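Local atomic coordinates of uncharacterized protein (Proteus penneri, PDB entry 3RD4), a protein that is of unknown function but belongs to the DUF2500 family and folds into an antiparallel beta sheet within an assembly of four copies. Residues 33-45 with 52-64. Residues are numbered along the deposited sequence; the frame is centred on the assembly and turned at random.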
ATOM      1  N   GLU B  33     -16.209 -10.359   7.877  1.00 67.70           N
ATOM      2  CA  GLU B  33     -16.117 -10.752   6.476  1.00 63.60           C
ATOM      3  C   GLU B  33     -14.687 -10.609   5.943  1.00 60.79           C
ATOM      4  O   GLU B  33     -13.918  -9.745   6.371  1.00 60.20           O
ATOM      5  CB  GLU B  33     -17.087  -9.920   5.622  1.00 61.64           C
ATOM      6  N   ILE B  34     -14.331 -11.489   5.020  1.00 57.77           N
ATOM      7  CA  ILE B  34     -13.016 -11.453   4.401  1.00 54.56           C
ATOM      8  C   ILE B  34     -13.225 -11.423   2.884  1.00 51.75           C
ATOM      9  O   ILE B  34     -14.079 -12.130   2.352  1.00 50.74           O
ATOM     10  CB  ILE B  34     -12.156 -12.667   4.833  1.00 53.73           C
ATOM     11  CG1 ILE B  34     -11.119 -12.977   3.762  1.00 53.70           C
ATOM     12  CG2 ILE B  34     -13.031 -13.841   5.122  1.00 54.23           C
ATOM     13  CD1 ILE B  34     -10.317 -14.216   4.032  1.00 56.35           C
ATOM     14  N   THR B  35     -12.444 -10.589   2.205  1.00 49.72           N
ATOM     15  CA  THR B  35     -12.548 -10.399   0.765  1.00 48.10           C
ATOM     16  C   THR B  35     -11.438 -11.017  -0.043  1.00 47.64           C
ATOM     17  O   THR B  35     -10.277 -10.953   0.352  1.00 47.32           O
ATOM     18  CB  THR B  35     -12.517  -8.925   0.413  1.00 47.90           C
ATOM     19  OG1 THR B  35     -13.554  -8.242   1.114  1.00 47.78           O
ATOM     20  CG2 THR B  35     -12.704  -8.742  -1.068  1.00 48.07           C
ATOM     21  N   HIS B  36     -11.802 -11.586  -1.189  1.00 47.99           N
ATOM     22  CA  HIS B  36     -10.834 -12.174  -2.116  1.00 48.74           C
ATOM     23  C   HIS B  36     -10.491 -11.155  -3.198  1.00 48.11           C
ATOM     24  O   HIS B  36     -11.348 -10.380  -3.628  1.00 48.15           O
ATOM     25  CB  HIS B  36     -11.401 -13.407  -2.792  1.00 50.97           C
ATOM     26  CG  HIS B  36     -11.195 -14.664  -2.018  1.00 54.04           C
ATOM     27  ND1 HIS B  36     -11.788 -14.891  -0.793  1.00 55.25           N
ATOM     28  CD2 HIS B  36     -10.453 -15.761  -2.292  1.00 54.70           C
ATOM     29  CE1 HIS B  36     -11.419 -16.079  -0.344  1.00 56.55           C
ATOM     30  NE2 HIS B  36     -10.609 -16.626  -1.234  1.00 57.89           N
ATOM     31  N   TYR B  37      -9.242 -11.156  -3.641  1.00 47.12           N
ATOM     32  CA  TYR B  37      -8.811 -10.225  -4.670  1.00 46.48           C
ATOM     33  C   TYR B  37      -7.952 -10.935  -5.699  1.00 45.88           C
ATOM     34  O   TYR B  37      -6.934 -11.545  -5.371  1.00 47.10           O
ATOM     35  CB  TYR B  37      -8.018  -9.076  -4.044  1.00 47.63           C
ATOM     36  CG  TYR B  37      -8.830  -8.181  -3.130  1.00 48.86           C
ATOM     37  CD1 TYR B  37      -9.810  -7.328  -3.645  1.00 48.53           C
ATOM     38  CD2 TYR B  37      -8.621  -8.189  -1.747  1.00 48.66           C
ATOM     39  CE1 TYR B  37     -10.558  -6.508  -2.805  1.00 49.02           C
ATOM     40  CE2 TYR B  37      -9.366  -7.374  -0.901  1.00 48.95           C
ATOM     41  CZ  TYR B  37     -10.332  -6.535  -1.436  1.00 49.20           C
ATOM     42  OH  TYR B  37     -11.070  -5.719  -0.610  1.00 49.38           O
ATOM     43  N   TYR B  38      -8.360 -10.851  -6.952  1.00 43.48           N
ATOM     44  CA  TYR B  38      -7.618 -11.489  -8.017  1.00 41.45           C
ATOM     45  C   TYR B  38      -6.914 -10.400  -8.799  1.00 40.90           C
ATOM     46  O   TYR B  38      -7.485  -9.820  -9.722  1.00 41.64           O
ATOM     47  CB  TYR B  38      -8.605 -12.248  -8.882  1.00 39.53           C
ATOM     48  CG  TYR B  38      -9.394 -13.225  -8.067  1.00 38.48           C
ATOM     49  CD1 TYR B  38      -8.837 -14.442  -7.683  1.00 38.86           C
ATOM     50  CD2 TYR B  38     -10.692 -12.943  -7.671  1.00 37.10           C
ATOM     51  CE1 TYR B  38      -9.560 -15.359  -6.929  1.00 37.37           C
ATOM     52  CE2 TYR B  38     -11.427 -13.858  -6.912  1.00 36.67           C
ATOM     53  CZ  TYR B  38     -10.852 -15.064  -6.551  1.00 36.26           C
ATOM     54  OH  TYR B  38     -11.567 -15.991  -5.834  1.00 35.61           O
ATOM     55  N   GLN B  39      -5.676 -10.102  -8.433  1.00 39.64           N
ATOM     56  CA  GLN B  39      -4.974  -9.040  -9.139  1.00 38.64           C
ATOM     57  C   GLN B  39      -3.925  -9.521 -10.110  1.00 37.79           C
ATOM     58  O   GLN B  39      -3.189 -10.463  -9.836  1.00 38.57           O
ATOM     59  CB  GLN B  39      -4.310  -8.082  -8.155  1.00 37.80           C
ATOM     60  CG  GLN B  39      -2.920  -8.500  -7.782  1.00 35.69           C
ATOM     61  CD  GLN B  39      -2.159  -7.412  -7.082  1.00 35.22           C
ATOM     62  OE1 GLN B  39      -0.939  -7.398  -7.113  1.00 35.71           O
ATOM     63  NE2 GLN B  39      -2.871  -6.501  -6.436  1.00 33.17           N
ATOM     64  N   VAL B  40      -3.868  -8.870 -11.259  1.00 37.66           N
ATOM     65  CA  VAL B  40      -2.868  -9.208 -12.254  1.00 37.94           C
ATOM     66  C   VAL B  40      -2.171  -7.921 -12.669  1.00 37.49           C
ATOM     67  O   VAL B  40      -2.797  -6.874 -12.795  1.00 36.86           O
ATOM     68  CB  VAL B  40      -3.478  -9.963 -13.498  1.00 37.13           C
ATOM     69  CG1 VAL B  40      -4.897  -9.566 -13.740  1.00 37.97           C
ATOM     70  CG2 VAL B  40      -2.662  -9.663 -14.731  1.00 37.72           C
ATOM     71  N   THR B  41      -0.859  -7.992 -12.829  1.00 38.22           N
ATOM     72  CA  THR B  41      -0.094  -6.815 -13.217  1.00 39.35           C
ATOM     73  C   THR B  41       0.158  -6.767 -14.729  1.00 39.40           C
ATOM     74  O   THR B  41       0.851  -7.625 -15.283  1.00 39.99           O
ATOM     75  CB  THR B  41       1.257  -6.779 -12.476  1.00 39.16           C
ATOM     76  OG1 THR B  41       1.021  -6.756 -11.065  1.00 39.07           O
ATOM     77  CG2 THR B  41       2.039  -5.541 -12.857  1.00 39.41           C
ATOM     78  N   PHE B  42      -0.413  -5.760 -15.388  1.00 38.67           N
ATOM     79  CA  PHE B  42      -0.249  -5.570 -16.825  1.00 36.91           C
ATOM     80  C   PHE B  42       0.799  -4.494 -17.088  1.00 37.71           C
ATOM     81  O   PHE B  42       0.788  -3.449 -16.436  1.00 37.51           O
ATOM     82  CB  PHE B  42      -1.564  -5.124 -17.456  1.00 35.88           C
ATOM     83  CG  PHE B  42      -2.668  -6.121 -17.325  1.00 36.18           C
ATOM     84  CD1 PHE B  42      -3.608  -6.003 -16.313  1.00 36.94           C
ATOM     85  CD2 PHE B  42      -2.768  -7.181 -18.209  1.00 35.39           C
ATOM     86  CE1 PHE B  42      -4.626  -6.927 -16.185  1.00 35.36           C
ATOM     87  CE2 PHE B  42      -3.782  -8.107 -18.087  1.00 35.51           C
ATOM     88  CZ  PHE B  42      -4.714  -7.979 -17.073  1.00 35.48           C
ATOM     89  N   ARG B  43       1.712  -4.741 -18.023  1.00 38.43           N
ATOM     90  CA  ARG B  43       2.712  -3.733 -18.357  1.00 39.49           C
ATOM     91  C   ARG B  43       2.543  -3.273 -19.804  1.00 41.46           C
ATOM     92  O   ARG B  43       2.542  -4.101 -20.711  1.00 41.55           O
ATOM     93  CB  ARG B  43       4.117  -4.280 -18.167  1.00 37.34           C
ATOM     94  CG  ARG B  43       5.193  -3.311 -18.630  1.00 38.84           C
ATOM     95  CD  ARG B  43       6.575  -3.814 -18.264  1.00 40.06           C
ATOM     96  NE  ARG B  43       6.788  -3.793 -16.820  1.00 40.64           N
ATOM     97  CZ  ARG B  43       7.241  -4.829 -16.120  1.00 41.36           C
ATOM     98  NH1 ARG B  43       7.529  -5.968 -16.733  1.00 41.25           N
ATOM     99  NH2 ARG B  43       7.390  -4.731 -14.805  1.00 40.55           N
ATOM    100  N   LEU B  44       2.386  -1.965 -20.020  1.00 44.28           N
ATOM    101  CA  LEU B  44       2.227  -1.425 -21.376  1.00 47.33           C
ATOM    102  C   LEU B  44       3.378  -1.873 -22.266  1.00 49.92           C
ATOM    103  O   LEU B  44       4.552  -1.668 -21.939  1.00 50.02           O
ATOM    104  CB  LEU B  44       2.170   0.101 -21.358  1.00 46.31           C
ATOM    105  CG  LEU B  44       0.792   0.762 -21.307  1.00 45.26           C
ATOM    106  CD1 LEU B  44       0.099   0.650 -22.652  1.00 44.47           C
ATOM    107  CD2 LEU B  44      -0.023   0.113 -20.222  1.00 45.08           C
ATOM    108  N   THR B  45       3.022  -2.490 -23.388  1.00 52.75           N
ATOM    109  CA  THR B  45       3.994  -3.004 -24.342  1.00 55.43           C
ATOM    110  C   THR B  45       4.462  -1.897 -25.294  1.00 58.02           C
ATOM    111  O   THR B  45       5.327  -2.113 -26.146  1.00 58.05           O
ATOM    112  CB  THR B  45       3.385  -4.167 -25.147  1.00 55.39           C
ATOM    113  OG1 THR B  45       4.429  -4.912 -25.778  1.00 56.68           O
ATOM    114  CG2 THR B  45       2.428  -3.637 -26.211  1.00 55.59           C
ATOM    115  N   LEU B  52      -0.077  -1.546 -14.910  1.00 41.93           N
ATOM    116  CA  LEU B  52      -1.430  -1.504 -14.379  1.00 37.91           C
ATOM    117  C   LEU B  52      -1.557  -2.678 -13.427  1.00 36.51           C
ATOM    118  O   LEU B  52      -1.287  -3.823 -13.797  1.00 36.78           O
ATOM    119  CB  LEU B  52      -2.473  -1.638 -15.503  1.00 36.19           C
ATOM    120  CG  LEU B  52      -2.843  -0.406 -16.337  1.00 34.01           C
ATOM    121  CD1 LEU B  52      -3.103   0.730 -15.380  1.00 32.97           C
ATOM    122  CD2 LEU B  52      -1.746  -0.016 -17.301  1.00 30.87           C
ATOM    123  N   VAL B  53      -1.937  -2.410 -12.189  1.00 34.60           N
ATOM    124  CA  VAL B  53      -2.099  -3.506 -11.249  1.00 33.11           C
ATOM    125  C   VAL B  53      -3.568  -3.546 -10.835  1.00 32.27           C
ATOM    126  O   VAL B  53      -3.952  -3.088  -9.756  1.00 32.62           O
ATOM    127  CB  VAL B  53      -1.180  -3.335 -10.022  1.00 30.87           C
ATOM    128  CG1 VAL B  53      -0.854  -4.712  -9.444  1.00 30.51           C
ATOM    129  CG2 VAL B  53       0.100  -2.620 -10.428  1.00 27.95           C
ATOM    130  N   LEU B  54      -4.379  -4.110 -11.720  1.00 29.48           N
ATOM    131  CA  LEU B  54      -5.815  -4.197 -11.517  1.00 28.11           C
ATOM    132  C   LEU B  54      -6.305  -5.448 -10.790  1.00 28.52           C
ATOM    133  O   LEU B  54      -5.669  -6.513 -10.836  1.00 26.80           O
ATOM    134  CB  LEU B  54      -6.523  -4.120 -12.875  1.00 24.75           C
ATOM    135  CG  LEU B  54      -5.777  -3.380 -13.987  1.00 21.48           C
ATOM    136  CD1 LEU B  54      -6.496  -3.547 -15.303  1.00 19.17           C
ATOM    137  CD2 LEU B  54      -5.654  -1.916 -13.621  1.00 19.32           C
ATOM    138  N   ASN B  55      -7.447  -5.301 -10.119  1.00 28.53           N
ATOM    139  CA  ASN B  55      -8.089  -6.413  -9.426  1.00 28.68           C
ATOM    140  C   ASN B  55      -9.202  -6.755 -10.389  1.00 28.16           C
ATOM    141  O   ASN B  55      -9.964  -5.883 -10.784  1.00 28.48           O
ATOM    142  CB  ASN B  55      -8.668  -5.969  -8.091  1.00 30.18           C
ATOM    143  CG  ASN B  55      -7.618  -5.385  -7.182  1.00 32.67           C
ATOM    144  OD1 ASN B  55      -6.570  -6.002  -6.943  1.00 32.75           O
ATOM    145  ND2 ASN B  55      -7.887  -4.187  -6.663  1.00 33.79           N
ATOM    146  N   ILE B  56      -9.275  -8.012 -10.794  1.00 27.42           N
ATOM    147  CA  ILE B  56     -10.273  -8.423 -11.758  1.00 27.93           C
ATOM    148  C   ILE B  56     -11.089  -9.570 -11.197  1.00 30.40           C
ATOM    149  O   ILE B  56     -10.703 -10.169 -10.198  1.00 32.55           O
ATOM    150  CB  ILE B  56      -9.587  -8.870 -13.077  1.00 26.75           C
ATOM    151  CG1 ILE B  56      -8.709 -10.094 -12.829  1.00 26.68           C
ATOM    152  CG2 ILE B  56      -8.658  -7.793 -13.581  1.00 24.25           C
ATOM    153  CD1 ILE B  56      -8.043 -10.611 -14.082  1.00 31.02           C
ATOM    154  N   ASP B  57     -12.211  -9.879 -11.841  1.00 31.84           N
ATOM    155  CA  ASP B  57     -13.081 -10.974 -11.406  1.00 33.94           C
ATOM    156  C   ASP B  57     -12.370 -12.333 -11.391  1.00 34.53           C
ATOM    157  O   ASP B  57     -11.376 -12.541 -12.100  1.00 33.63           O
ATOM    158  CB  ASP B  57     -14.283 -11.040 -12.322  1.00 34.98           C
ATOM    159  CG  ASP B  57     -13.876 -11.063 -13.769  1.00 36.88           C
ATOM    160  OD1 ASP B  57     -13.954 -12.160 -14.387  1.00 36.75           O
ATOM    161  OD2 ASP B  57     -13.453  -9.982 -14.260  1.00 36.92           O
ATOM    162  N   LYS B  58     -12.898 -13.263 -10.596  1.00 35.10           N
ATOM    163  CA  LYS B  58     -12.277 -14.574 -10.473  1.00 35.32           C
ATOM    164  C   LYS B  58     -12.164 -15.305 -11.787  1.00 34.48           C
ATOM    165  O   LYS B  58     -11.095 -15.796 -12.144  1.00 33.95           O
ATOM    166  CB  LYS B  58     -13.028 -15.458  -9.475  1.00 36.98           C
ATOM    167  CG  LYS B  58     -12.244 -16.736  -9.146  1.00 41.63           C
ATOM    168  CD  LYS B  58     -12.806 -17.530  -7.954  1.00 44.29           C
ATOM    169  CE  LYS B  58     -14.073 -18.281  -8.313  1.00 45.69           C
ATOM    170  NZ  LYS B  58     -13.836 -19.240  -9.434  1.00 48.91           N
ATOM    171  N   SER B  59     -13.268 -15.369 -12.514  1.00 34.92           N
ATOM    172  CA  SER B  59     -13.275 -16.076 -13.780  1.00 34.27           C
ATOM    173  C   SER B  59     -12.225 -15.601 -14.802  1.00 34.33           C
ATOM    174  O   SER B  59     -11.626 -16.431 -15.504  1.00 33.97           O
ATOM    175  CB  SER B  59     -14.659 -16.017 -14.386  1.00 33.08           C
ATOM    176  OG  SER B  59     -14.670 -16.797 -15.558  1.00 35.54           O
ATOM    177  N   SER B  60     -12.003 -14.286 -14.893  1.00 32.79           N
ATOM    178  CA  SER B  60     -10.999 -13.745 -15.815  1.00 32.43           C
ATOM    179  C   SER B  60      -9.595 -14.123 -15.349  1.00 33.88           C
ATOM    180  O   SER B  60      -8.760 -14.582 -16.131  1.00 33.49           O
ATOM    181  CB  SER B  60     -11.105 -12.224 -15.890  1.00 31.38           C
ATOM    182  OG  SER B  60     -12.259 -11.845 -16.616  1.00 30.83           O
ATOM    183  N   TYR B  61      -9.347 -13.914 -14.061  1.00 35.11           N
ATOM    184  CA  TYR B  61      -8.065 -14.229 -13.438  1.00 34.80           C
ATOM    185  C   TYR B  61      -7.641 -15.638 -13.839  1.00 35.70           C
ATOM    186  O   TYR B  61      -6.497 -15.879 -14.206  1.00 34.61           O
ATOM    187  CB  TYR B  61      -8.232 -14.130 -11.916  1.00 33.70           C
ATOM    188  CG  TYR B  61      -7.011 -14.479 -11.100  1.00 32.84           C
ATOM    189  CD1 TYR B  61      -6.009 -13.539 -10.875  1.00 32.60           C
ATOM    190  CD2 TYR B  61      -6.856 -15.759 -10.562  1.00 32.27           C
ATOM    191  CE1 TYR B  61      -4.874 -13.865 -10.138  1.00 32.15           C
ATOM    192  CE2 TYR B  61      -5.733 -16.097  -9.822  1.00 31.42           C
ATOM    193  CZ  TYR B  61      -4.744 -15.147  -9.611  1.00 32.35           C
ATOM    194  OH  TYR B  61      -3.633 -15.474  -8.864  1.00 32.78           O
ATOM    195  N   GLN B  62      -8.593 -16.561 -13.776  1.00 38.19           N
ATOM    196  CA  GLN B  62      -8.371 -17.968 -14.112  1.00 39.76           C
ATOM    197  C   GLN B  62      -7.939 -18.215 -15.548  1.00 39.61           C
ATOM    198  O   GLN B  62      -7.473 -19.303 -15.881  1.00 39.20           O
ATOM    199  CB  GLN B  62      -9.652 -18.769 -13.873  1.00 42.03           C
ATOM    200  CG  GLN B  62     -10.246 -18.659 -12.478  1.00 45.42           C
ATOM    201  CD  GLN B  62     -10.557 -20.011 -11.877  1.00 46.08           C
ATOM    202  OE1 GLN B  62      -9.664 -20.693 -11.367  1.00 47.93           O
ATOM    203  NE2 GLN B  62     -11.822 -20.417 -11.943  1.00 46.42           N
ATOM    204  N   ASN B  63      -8.120 -17.220 -16.406  1.00 39.88           N
ATOM    205  CA  ASN B  63      -7.767 -17.378 -17.805  1.00 39.67           C
ATOM    206  C   ASN B  63      -6.657 -16.458 -18.264  1.00 39.51           C
ATOM    207  O   ASN B  63      -6.442 -16.300 -19.466  1.00 40.62           O
ATOM    208  CB  ASN B  63      -9.005 -17.161 -18.670  1.00 39.06           C
ATOM    209  CG  ASN B  63      -9.844 -18.403 -18.781  1.00 40.35           C
ATOM    210  OD1 ASN B  63      -9.401 -19.409 -19.326  1.00 42.79           O
ATOM    211  ND2 ASN B  63     -11.062 -18.348 -18.258  1.00 42.25           N
ATOM    212  N   ILE B  64      -5.953 -15.851 -17.315  1.00 38.82           N
ATOM    213  CA  ILE B  64      -4.859 -14.944 -17.646  1.00 38.64           C
ATOM    214  C   ILE B  64      -3.558 -15.416 -17.015  1.00 39.92           C
ATOM    215  O   ILE B  64      -3.430 -15.466 -15.795  1.00 40.59           O
ATOM    216  CB  ILE B  64      -5.149 -13.512 -17.158  1.00 36.62           C
ATOM    217  CG1 ILE B  64      -6.369 -12.960 -17.881  1.00 35.92           C
ATOM    218  CG2 ILE B  64      -3.951 -12.621 -17.407  1.00 34.46           C
ATOM    219  CD1 ILE B  64      -6.923 -11.707 -17.254  1.00 37.42           C
TER
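Strands 34-44 and 50-56 form an antiparallel beta hairpin at one edge of this chain's five-stranded sheet, and helix 58-61 folds back against the face carrying Tyr38 and Val40. Phe42 and Leu52 exchange backbone hydrogen bonds, Phe42 N to Leu52 O at 2.7 Å and Leu52 N to Phe42 O at 2.6 Å. Val40 N bonds to Leu54 O (3.0 Å), whereas Leu54 N to Val40 O is weak; Ile56 N reaches Tyr38 O at 2.8 Å.

Val40, Phe42, Leu52, Leu54 and Ile56 line one face. Being apolar, they suit burial: all but Val40 pack against Met74, Phe79 or Phe82 of strands 69-75 and 78-84; Leu54 CD1 lies 3.9 Å from Phe42 CD1. Lys58 CG sits over one face of the Tyr38 ring, a CH-pi contact 3.8 Å from the centroid. Tyr61 crosses Tyr38 at about a right angle, the ring planes inclined at 48°. Asp57, at the helix N-cap, accepts at OD1 from Ser60 N and Ser60 OG.

On the other, partly exposed face, Val53 CG1 touches Thr41 OG1 and Gln39 OE1, beside Asn55. Leu52 and Val53 also pair with a second-subunit strand, so backbone bonding continues the sheet between chains while apolar side chains pack within this one.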